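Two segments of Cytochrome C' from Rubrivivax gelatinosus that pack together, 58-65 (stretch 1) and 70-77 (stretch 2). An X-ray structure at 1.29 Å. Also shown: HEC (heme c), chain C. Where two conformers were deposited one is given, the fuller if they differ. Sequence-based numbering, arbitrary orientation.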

# COMPACT_ATOMS: atom_id res chain seq x y z
N ALA A 58 -9.04 3.05 -8.76
CA ALA A 58 -8.74 1.83 -9.55
C ALA A 58 -10.02 1.01 -9.87
O ALA A 58 -9.97 -0.20 -10.04
CB ALA A 58 -7.69 1.00 -8.84
N PHE A 59 -11.15 1.71 -9.97
CA PHE A 59 -12.44 1.13 -10.37
C PHE A 59 -12.93 1.80 -11.67
O PHE A 59 -14.12 2.07 -11.84
CB PHE A 59 -13.52 1.24 -9.29
CG PHE A 59 -13.29 0.39 -8.07
CD1 PHE A 59 -13.87 -0.87 -7.97
CD2 PHE A 59 -12.55 0.87 -7.00
CE1 PHE A 59 -13.70 -1.63 -6.83
CE2 PHE A 59 -12.39 0.12 -5.86
CZ PHE A 59 -12.93 -1.13 -5.77
N GLY A 60 -12.00 2.04 -12.58
CA GLY A 60 -12.33 2.64 -13.86
C GLY A 60 -13.13 1.74 -14.76
O GLY A 60 -13.42 0.57 -14.45
N PRO A 61 -13.51 2.27 -15.94
CA PRO A 61 -14.25 1.49 -16.92
C PRO A 61 -13.53 0.18 -17.26
O PRO A 61 -12.32 0.19 -17.44
CB PRO A 61 -14.32 2.43 -18.12
CG PRO A 61 -13.94 3.72 -17.66
CD PRO A 61 -13.24 3.65 -16.39
N GLY A 62 -14.27 -0.92 -17.32
CA GLY A 62 -13.76 -2.20 -17.79
C GLY A 62 -12.93 -2.95 -16.78
O GLY A 62 -12.29 -3.95 -17.10
N THR A 63 -12.91 -2.50 -15.51
CA THR A 63 -12.13 -3.16 -14.47
C THR A 63 -13.00 -4.06 -13.59
O THR A 63 -12.67 -4.30 -12.42
CB THR A 63 -11.35 -2.14 -13.63
OG1 THR A 63 -12.26 -1.31 -12.88
CG2 THR A 63 -10.41 -1.31 -14.50
N ASP A 64 -14.06 -4.66 -14.14
CA ASP A 64 -15.08 -5.33 -13.34
C ASP A 64 -14.99 -6.83 -13.37
O ASP A 64 -15.74 -7.51 -12.67
CB ASP A 64 -16.51 -4.93 -13.80
CG ASP A 64 -16.81 -5.34 -15.23
OD1 ASP A 64 -16.02 -4.97 -16.11
OD2 ASP A 64 -17.86 -6.01 -15.41
N LYS A 65 -14.09 -7.36 -14.17
CA LYS A 65 -14.14 -8.78 -14.40
C LYS A 65 -12.93 -9.58 -14.01
O LYS A 65 -11.82 -9.21 -14.33
FE HEC C . -13.14 -2.48 1.14
CHA HEC C . -12.23 -5.15 -0.82
CHB HEC C . -11.12 -3.60 3.60
CHC HEC C . -13.40 0.54 2.77
CHD HEC C . -15.07 -1.26 -1.39
NA HEC C . -11.90 -4.05 1.33
C1A HEC C . -11.69 -5.09 0.44
C2A HEC C . -10.82 -6.08 1.03
C3A HEC C . -10.51 -5.65 2.26
C4A HEC C . -11.17 -4.37 2.46
CMA HEC C . -9.59 -6.30 3.30
CAA HEC C . -10.37 -7.38 0.36
CBA HEC C . -9.12 -7.18 -0.47
CGA HEC C . -8.65 -8.57 -0.98
O1A HEC C . -9.14 -9.66 -0.52
O2A HEC C . -7.77 -8.71 -1.88
NB HEC C . -12.35 -1.63 2.85
C1B HEC C . -11.67 -2.36 3.77
C2B HEC C . -11.53 -1.56 4.96
C3B HEC C . -12.14 -0.39 4.73
C4B HEC C . -12.67 -0.42 3.39
CMB HEC C . -10.84 -1.98 6.27
CAB HEC C . -12.26 0.81 5.65
CBB HEC C . -11.13 1.26 6.40
NC HEC C . -13.99 -0.74 0.75
C1C HEC C . -14.05 0.39 1.56
C2C HEC C . -14.92 1.40 1.01
C3C HEC C . -15.39 0.90 -0.16
C4C HEC C . -14.84 -0.44 -0.33
CMC HEC C . -15.19 2.76 1.65
CAC HEC C . -16.36 1.58 -1.18
CBC HEC C . -16.49 2.96 -1.22
ND HEC C . -13.56 -3.09 -0.77
C1D HEC C . -14.46 -2.44 -1.63
C2D HEC C . -14.63 -3.24 -2.82
C3D HEC C . -13.77 -4.40 -2.66
C4D HEC C . -13.12 -4.25 -1.36
CMD HEC C . -15.53 -2.92 -4.00
CAD HEC C . -13.52 -5.50 -3.65
CBD HEC C . -12.29 -5.14 -4.49
CGD HEC C . -12.07 -6.21 -5.56
O1D HEC C . -11.84 -5.82 -6.73
O2D HEC C . -12.06 -7.45 -5.22
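Stretch 2 (70-77) EAKPAVWS

A tryptophan in a short helix can do two jobs at once, offering its indole nitrogen to backbone carbonyls and its ring to whatever lies beside them. The pairing of 70-77 with 58-65 in cytochrome c' is a compact example. Stretch 1 is irregular, bent by a type II turn from Gly 60 to Thr 63 in which Gly 62 takes the positive phi (78°) that glycine tolerates best. Stretch 2 begins as loop and becomes helical by Ala 74. The two run in broadly opposite senses: the CA of Phe 59 lies 8.0 Å from the CA of Val 75, and the CA of Asp 64 6.8 Å from the CA of Ala 71.

Trp 76 dominates the contact. With chi1 at -64° (m) and chi2 at -88°, its indole points toward stretch 1, so that NE1 faces the carbonyl oxygens of two successive residues. Trp 76 NE1 donates a hydrogen bond to Gly 60 O at 3.2 Å and a weak one to Phe 59 O at 3.2 Å, where the angle at the hydrogen falls to 133° from 145°. Gly 60 O also accepts from Thr 63 OG1 at 2.7 Å, a bond the p rotamer of Thr 63 makes possible, and this leaves Thr 63 OG1 near the indole edge, 3.5 Å from Trp 76 CZ2. Over one face of the indole sits Asp 64 CB, 3.4 Å from the centroid of the Trp 76 six-membered ring in a CH-pi contact; its p rotamer leads the carboxylate away from stretch 2.

Phe 59, in the m rotamer, extends the apolar contact toward the heme. Phe 59 CD1 meets Val 75 CG1 at 3.8 Å, and Phe 59 CE1 lies 4.0 Å from Ala 71 CB and 3.6 Å from heme CMD. The loop is tied to the cofactor as well, through a hydrogen bond from Glu 70 N to heme O2D at 2.8 Å.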

# COMPACT_ATOMS: atom_id res chain seq x y z
N GLU A 70 -14.10 -9.22 -6.11
CA GLU A 70 -15.32 -9.24 -5.35
C GLU A 70 -16.13 -7.96 -5.49
O GLU A 70 -17.10 -7.74 -4.77
CB GLU A 70 -14.99 -9.51 -3.88
CG GLU A 70 -14.25 -10.83 -3.63
CD GLU A 70 -13.88 -11.01 -2.19
OE1 GLU A 70 -13.31 -10.06 -1.56
OE2 GLU A 70 -14.15 -12.11 -1.68
N ALA A 71 -15.77 -7.11 -6.45
CA ALA A 71 -16.54 -5.88 -6.71
C ALA A 71 -17.89 -6.29 -7.36
O ALA A 71 -17.93 -6.95 -8.42
CB ALA A 71 -15.77 -4.96 -7.67
N LYS A 72 -19.00 -5.83 -6.78
CA LYS A 72 -20.32 -6.13 -7.34
C LYS A 72 -20.56 -5.29 -8.58
O LYS A 72 -20.03 -4.20 -8.73
CB LYS A 72 -21.40 -5.86 -6.32
CG LYS A 72 -21.45 -6.90 -5.23
CD LYS A 72 -22.45 -6.54 -4.14
N PRO A 73 -21.39 -5.79 -9.52
CA PRO A 73 -21.73 -4.98 -10.70
C PRO A 73 -22.23 -3.59 -10.34
O PRO A 73 -22.03 -2.66 -11.11
CB PRO A 73 -22.82 -5.80 -11.38
CG PRO A 73 -22.58 -7.17 -10.97
CD PRO A 73 -21.98 -7.15 -9.60
N ALA A 74 -22.90 -3.46 -9.19
CA ALA A 74 -23.43 -2.18 -8.74
C ALA A 74 -22.37 -1.09 -8.63
O ALA A 74 -22.71 0.10 -8.68
CB ALA A 74 -24.11 -2.34 -7.39
N VAL A 75 -21.10 -1.47 -8.46
CA VAL A 75 -20.04 -0.46 -8.48
C VAL A 75 -20.11 0.42 -9.72
O VAL A 75 -19.94 1.64 -9.63
CB VAL A 75 -18.66 -1.12 -8.38
CG1 VAL A 75 -17.55 -0.09 -8.64
CG2 VAL A 75 -18.44 -1.75 -6.99
N TRP A 76 -20.38 -0.21 -10.87
CA TRP A 76 -20.49 0.47 -12.18
C TRP A 76 -21.92 0.87 -12.55
O TRP A 76 -22.10 1.93 -13.09
CB TRP A 76 -19.85 -0.38 -13.29
CG TRP A 76 -18.38 -0.51 -13.05
CD1 TRP A 76 -17.39 0.35 -13.48
CD2 TRP A 76 -17.74 -1.53 -12.29
NE1 TRP A 76 -16.16 -0.09 -12.97
CE2 TRP A 76 -16.36 -1.25 -12.28
CE3 TRP A 76 -18.20 -2.65 -11.62
CZ2 TRP A 76 -15.44 -2.06 -11.60
CZ3 TRP A 76 -17.30 -3.44 -10.94
CH2 TRP A 76 -15.94 -3.15 -10.97
N SER A 77 -22.87 0.07 -12.13
CA SER A 77 -24.26 0.32 -12.50
C SER A 77 -24.97 1.24 -11.49
O SER A 77 -26.00 1.82 -11.81
CB SER A 77 -24.98 -0.99 -12.68
OG SER A 77 -25.44 -1.43 -11.45